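Local coordinates for 3-keto-5-aminohexanoate cleavage protein (Archaeoglobus fulgidus, PDB 3LOT) that probably catalyses the zinc-dependent cleavage of 3-keto-5-aminohexanoate or a related beta-keto acid, at the interface of chains A and B. Residues are numbered along the deposited sequence; one frame, centred on the assembly and turned at random. Chains: chain A/B, uncharacterized protein.

Contact 1: the interface of chains A and B. Residues chain A 117-118, 152-155, 183; chain B 120, 122, 124, 146.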
# COMPACT_ATOMS: atom_id res chain seq x y z
N GLY A 117 -23.38 -1.30 -4.75
CA GLY A 117 -23.23 -1.74 -6.11
C GLY A 117 -23.78 -3.12 -6.44
O GLY A 117 -24.12 -3.95 -5.56
N SER A 118 -23.92 -3.35 -7.74
CA SER A 118 -24.31 -4.66 -8.24
C SER A 118 -23.12 -5.60 -8.21
O SER A 118 -22.01 -5.19 -8.54
CB SER A 118 -24.89 -4.52 -9.66
OG SER A 118 -26.04 -3.66 -9.65
N ASN A 152 -27.92 -3.70 -7.47
CA ASN A 152 -28.05 -2.36 -6.95
C ASN A 152 -27.45 -1.38 -7.94
O ASN A 152 -26.28 -0.94 -7.79
CB ASN A 152 -27.35 -2.21 -5.60
CG ASN A 152 -27.75 -3.25 -4.62
OD1 ASN A 152 -28.77 -3.11 -3.92
ND2 ASN A 152 -26.95 -4.35 -4.55
N THR A 153 -28.26 -1.02 -8.94
CA THR A 153 -27.86 -0.10 -10.02
C THR A 153 -27.90 1.36 -9.57
O THR A 153 -28.57 1.75 -8.57
CB THR A 153 -28.79 -0.28 -11.25
OG1 THR A 153 -30.12 0.18 -10.95
CG2 THR A 153 -28.89 -1.79 -11.68
N PHE A 154 -27.18 2.20 -10.31
CA PHE A 154 -27.20 3.63 -10.07
C PHE A 154 -28.63 4.19 -10.06
O PHE A 154 -28.96 4.98 -9.18
CB PHE A 154 -26.28 4.40 -11.03
CG PHE A 154 -24.83 4.21 -10.73
CD1 PHE A 154 -24.23 4.84 -9.63
CD2 PHE A 154 -24.04 3.37 -11.52
CE1 PHE A 154 -22.91 4.61 -9.34
CE2 PHE A 154 -22.76 3.19 -11.26
CZ PHE A 154 -22.17 3.79 -10.15
N LYS A 155 -29.48 3.73 -10.97
CA LYS A 155 -30.89 4.13 -10.95
C LYS A 155 -31.57 3.71 -9.65
O LYS A 155 -32.27 4.53 -9.05
CB LYS A 155 -31.67 3.57 -12.14
CG LYS A 155 -33.04 4.24 -12.32
CD LYS A 155 -33.90 3.54 -13.39
CE LYS A 155 -35.33 4.04 -13.38
NZ LYS A 155 -36.27 3.12 -14.10
N ASN A 183 -18.23 4.28 -6.27
CA ASN A 183 -19.64 4.53 -6.46
C ASN A 183 -20.19 5.45 -5.38
O ASN A 183 -20.98 6.34 -5.68
CB ASN A 183 -20.45 3.25 -6.44
CG ASN A 183 -20.12 2.28 -7.55
OD1 ASN A 183 -19.46 2.60 -8.55
ND2 ASN A 183 -20.65 1.03 -7.40
N ASN B 120 -22.15 -2.75 -11.96
CA ASN B 120 -22.71 -1.58 -12.65
C ASN B 120 -21.63 -1.13 -13.67
O ASN B 120 -20.42 -1.29 -13.45
CB ASN B 120 -23.02 -0.46 -11.67
CG ASN B 120 -24.18 -0.81 -10.72
OD1 ASN B 120 -24.95 -1.72 -10.96
ND2 ASN B 120 -24.32 -0.01 -9.66
N ALA B 122 -21.73 2.19 -16.05
CA ALA B 122 -22.68 3.26 -16.37
C ALA B 122 -21.98 4.40 -17.12
O ALA B 122 -20.91 4.87 -16.69
CB ALA B 122 -23.31 3.80 -15.11
N HIS B 124 -24.13 6.95 -18.53
CA HIS B 124 -25.16 7.98 -18.64
C HIS B 124 -24.65 9.41 -18.44
O HIS B 124 -25.19 10.32 -19.05
CB HIS B 124 -26.35 7.69 -17.74
CG HIS B 124 -25.99 7.61 -16.28
ND1 HIS B 124 -25.43 6.48 -15.72
CD2 HIS B 124 -26.13 8.50 -15.27
CE1 HIS B 124 -25.22 6.69 -14.43
NE2 HIS B 124 -25.63 7.91 -14.14
N ARG B 146 -27.59 3.36 -17.08
CA ARG B 146 -27.93 3.75 -15.70
C ARG B 146 -28.59 2.59 -14.91
O ARG B 146 -28.43 2.52 -13.70
CB ARG B 146 -28.86 4.96 -15.66
CG ARG B 146 -28.92 5.64 -14.27
CD ARG B 146 -30.11 6.59 -14.15
NE ARG B 146 -30.11 7.66 -15.17
CZ ARG B 146 -29.64 8.88 -15.00
NH1 ARG B 146 -29.10 9.27 -13.84
NH2 ARG B 146 -29.66 9.73 -16.01
O HOH W 1 -26.07 1.28 -12.93
O HOH W 2 -21.53 -2.42 -9.27

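Contact 2: the interface of chains A and B. Residues chain A 120, 122, 124, 146, 206-207; chain B 153-155, 158, 183, 186.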
# COMPACT_ATOMS: atom_id res chain seq x y z
N ASN A 120 -21.70 -10.11 -7.96
CA ASN A 120 -21.92 -11.47 -7.58
C ASN A 120 -21.89 -11.55 -6.05
O ASN A 120 -21.18 -10.80 -5.38
CB ASN A 120 -20.92 -12.46 -8.25
CG ASN A 120 -21.01 -12.43 -9.80
OD1 ASN A 120 -22.03 -12.04 -10.37
ND2 ASN A 120 -19.94 -12.86 -10.46
N ALA A 122 -22.15 -14.97 -3.86
CA ALA A 122 -22.36 -16.40 -4.05
C ALA A 122 -22.02 -17.18 -2.79
O ALA A 122 -20.93 -17.03 -2.17
CB ALA A 122 -21.56 -16.91 -5.24
N HIS A 124 -23.05 -20.69 -2.73
CA HIS A 124 -23.07 -22.12 -3.11
C HIS A 124 -21.92 -22.97 -2.50
O HIS A 124 -22.06 -24.20 -2.34
CB HIS A 124 -23.09 -22.32 -4.64
CG HIS A 124 -21.91 -21.77 -5.36
ND1 HIS A 124 -21.75 -20.42 -5.62
CD2 HIS A 124 -20.84 -22.39 -5.91
CE1 HIS A 124 -20.63 -20.24 -6.29
NE2 HIS A 124 -20.04 -21.41 -6.46
N ARG A 146 -25.32 -19.09 -7.05
CA ARG A 146 -24.28 -19.25 -8.08
C ARG A 146 -24.58 -18.42 -9.32
O ARG A 146 -23.65 -18.06 -10.03
CB ARG A 146 -24.13 -20.70 -8.49
CG ARG A 146 -22.82 -21.00 -9.23
CD ARG A 146 -22.89 -22.33 -9.99
NE ARG A 146 -23.08 -23.46 -9.08
CZ ARG A 146 -22.12 -24.20 -8.53
NH1 ARG A 146 -20.83 -23.98 -8.79
NH2 ARG A 146 -22.45 -25.16 -7.70
N LEU A 206 -17.93 -13.90 -1.44
CA LEU A 206 -17.48 -14.43 -2.74
C LEU A 206 -18.26 -13.60 -3.77
O LEU A 206 -19.48 -13.73 -3.90
CB LEU A 206 -17.75 -15.94 -2.93
CG LEU A 206 -17.35 -16.58 -4.25
CD1 LEU A 206 -15.86 -16.39 -4.61
CD2 LEU A 206 -17.74 -18.06 -4.20
N GLY A 207 -17.52 -12.75 -4.46
CA GLY A 207 -18.05 -11.71 -5.31
C GLY A 207 -17.59 -10.32 -4.88
O GLY A 207 -17.75 -9.34 -5.60
N THR B 153 -22.00 -13.84 -13.88
CA THR B 153 -22.15 -14.57 -12.67
C THR B 153 -21.13 -15.70 -12.61
O THR B 153 -20.58 -16.07 -13.64
CB THR B 153 -23.57 -15.18 -12.53
OG1 THR B 153 -23.74 -16.23 -13.50
CG2 THR B 153 -24.68 -14.07 -12.63
N PHE B 154 -20.94 -16.29 -11.44
CA PHE B 154 -20.09 -17.47 -11.32
C PHE B 154 -20.56 -18.64 -12.21
O PHE B 154 -19.71 -19.33 -12.79
CB PHE B 154 -19.88 -17.94 -9.88
CG PHE B 154 -18.97 -17.03 -9.11
CD1 PHE B 154 -17.61 -17.05 -9.33
CD2 PHE B 154 -19.47 -16.12 -8.19
CE1 PHE B 154 -16.75 -16.17 -8.67
CE2 PHE B 154 -18.61 -15.28 -7.51
CZ PHE B 154 -17.26 -15.29 -7.77
N LYS B 155 -21.86 -18.84 -12.34
CA LYS B 155 -22.36 -19.81 -13.31
C LYS B 155 -21.89 -19.48 -14.72
O LYS B 155 -21.37 -20.35 -15.45
CB LYS B 155 -23.87 -19.92 -13.31
CG LYS B 155 -24.34 -21.02 -14.26
CD LYS B 155 -25.83 -21.30 -14.12
CE LYS B 155 -26.26 -22.51 -14.94
NZ LYS B 155 -26.89 -22.16 -16.24
N GLU B 158 -18.18 -20.30 -15.16
CA GLU B 158 -17.86 -21.73 -15.21
C GLU B 158 -18.16 -22.23 -16.62
O GLU B 158 -17.37 -22.98 -17.20
CB GLU B 158 -18.67 -22.54 -14.20
CG GLU B 158 -18.45 -22.17 -12.74
CD GLU B 158 -19.52 -22.74 -11.79
OE1 GLU B 158 -20.33 -23.59 -12.24
OE2 GLU B 158 -19.54 -22.35 -10.60
N ASN B 183 -12.33 -13.02 -7.54
CA ASN B 183 -13.13 -13.99 -8.32
C ASN B 183 -12.22 -14.84 -9.21
O ASN B 183 -12.42 -16.06 -9.38
CB ASN B 183 -14.16 -13.31 -9.21
CG ASN B 183 -15.19 -12.50 -8.42
OD1 ASN B 183 -15.32 -12.65 -7.18
ND2 ASN B 183 -15.95 -11.67 -9.12
N PHE B 186 -10.34 -17.41 -7.25
CA PHE B 186 -11.28 -18.48 -6.95
C PHE B 186 -11.41 -19.45 -8.12
O PHE B 186 -11.27 -20.63 -7.96
CB PHE B 186 -12.64 -17.90 -6.58
CG PHE B 186 -13.70 -18.92 -6.30
CD1 PHE B 186 -13.70 -19.66 -5.13
CD2 PHE B 186 -14.69 -19.16 -7.23
CE1 PHE B 186 -14.70 -20.58 -4.88
CE2 PHE B 186 -15.69 -20.09 -6.98
CZ PHE B 186 -15.68 -20.79 -5.81
O HOH W 3 -14.68 -12.36 -4.54
O HOH W 4 -22.50 -15.61 -9.14
O HOH W 5 -18.13 -21.83 -8.53

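Contact 1: the interface of chains A and B
The carboxamide of B:Asn120 reaches across the interface of chains A and B of this beta-keto acid cleavage enzyme, a family built on a TIM-barrel, and is gripped at both ends. Its oxygen OD1 accepts a hydrogen bond of 2.6 Å from the hydroxyl OG of A:Ser118, which is tilted from the plane of the amide carbonyl. Its nitrogen ND2 donates to the backbone O of A:Asn152 at 2.9 Å, an almost straight bond (162° at H) with the acceptor lying in the amide plane. Both ends being engaged fixes the rotation of the amide. Water 2 links the backbone N of B:Asn120 with A:Ser118 O. CG lies anti to the carbonyl carbon of its own residue (chi1 -68°), which carries the group past the A:Thr153 backbone and over the rim of one face of the A:Phe154 ring. Ring and amide planes stand 51° apart, so the two meet obliquely and do not stack flat. The CB of B:Asn120 rests 3.7 Å from A:Phe154 CE2, and the methyl CB of B:Ala122 packs against the neighbouring CD2, also at 3.7 Å.

Alongside, the backbone O of B:Arg146 receives the amide N of A:Lys155 at 3.2 Å and, through water 1, the amide N of A:Phe154. Both amides belong to the first turn of helix 154-167, so a carbonyl of one subunit caps the helix start of the other; the helix end would probably add some electrostatic attraction. Farther along, A:Lys155 CB touches B:Arg146 CD at 4.0 Å, the two side chains crossing at about a right angle.

In the second shell, the amide N of A:Asn152 donates to A:Ser118 OG at 2.9 Å, leaving that hydroxyl to pass its hydrogen on to B:Asn120. The side-chain ND2 of A:Asn152 folds back to the O of A:Gly117 at 3.0 Å, tying the two loops together.

Contact 2: the interface of chains A and B
A:Arg146 and B:Glu158 form a salt bridge across the subunit boundary, their side chains crossing at about a right angle. Beyond CB, the arginine's CG sits over the centre of the A:His124 ring, 3.7 Å above its plane. CD then passes beside the carboxylate, 3.4 Å from B:Glu158 OE2. A bend at chi3 (-63°) turns the guanidinium back, one face lying against A:His124 CD2 near its rim. NE and CZ run alongside the carboxylate, 4.0 and 3.8 Å from B:Glu158 OE2. At the tip, NH1 donates to B:Glu158 OE2 at 2.8 Å, in the guanidinium plane and on the syn side of the carboxylate, although the two planes are 76° apart. OE2 is gripped a second time by water 5, which joins it to NE2 of A:His124. An alanine in place of A:Arg146 would probably leave the B:Glu158 carboxylate without its charged mate and the A:His124 ring without its packing partner, freer to turn.

Apolar contacts lie on the other side of water 5. The methyl CD1 of A:Leu206 sits in the angle between two rings, 3.6 Å from CZ of B:Phe154 and 3.7 Å from CG of B:Phe186, over whose face it lies. The second methyl, CD2, meets B:Phe186 CZ at 3.8 Å. At the A:Gly207 end, water 3 bridges the backbone N of A:Gly207 and the side-chain OD1 of B:Asn183.

Chain B presents helices 154-166 and 178-189 here, B:Glu158 one turn into the first; chain A answers with the 3-10 helix 145-147, the end of strand 119-120, and A:Leu206 and A:Gly207 in the loop following strand 197-203.

Contact 1 and contact 2 lie about 19 Å apart, measured between the centres of their C-alpha atoms, and are parts of one two-fold symmetric interface, built largely from the same residues with the chains exchanged. Residues 120, 122, 124 and 146 come from chain B in contact 1 and from chain A in contact 2, while 153-155 and 183 come from the opposite subunit each time. Each subunit therefore both offers and receives the start of the helix at 154, clamping the pair twice. The deposited assembly holds four chains; this pairing is one of its interfaces, though the structure alone does not show the state in solution.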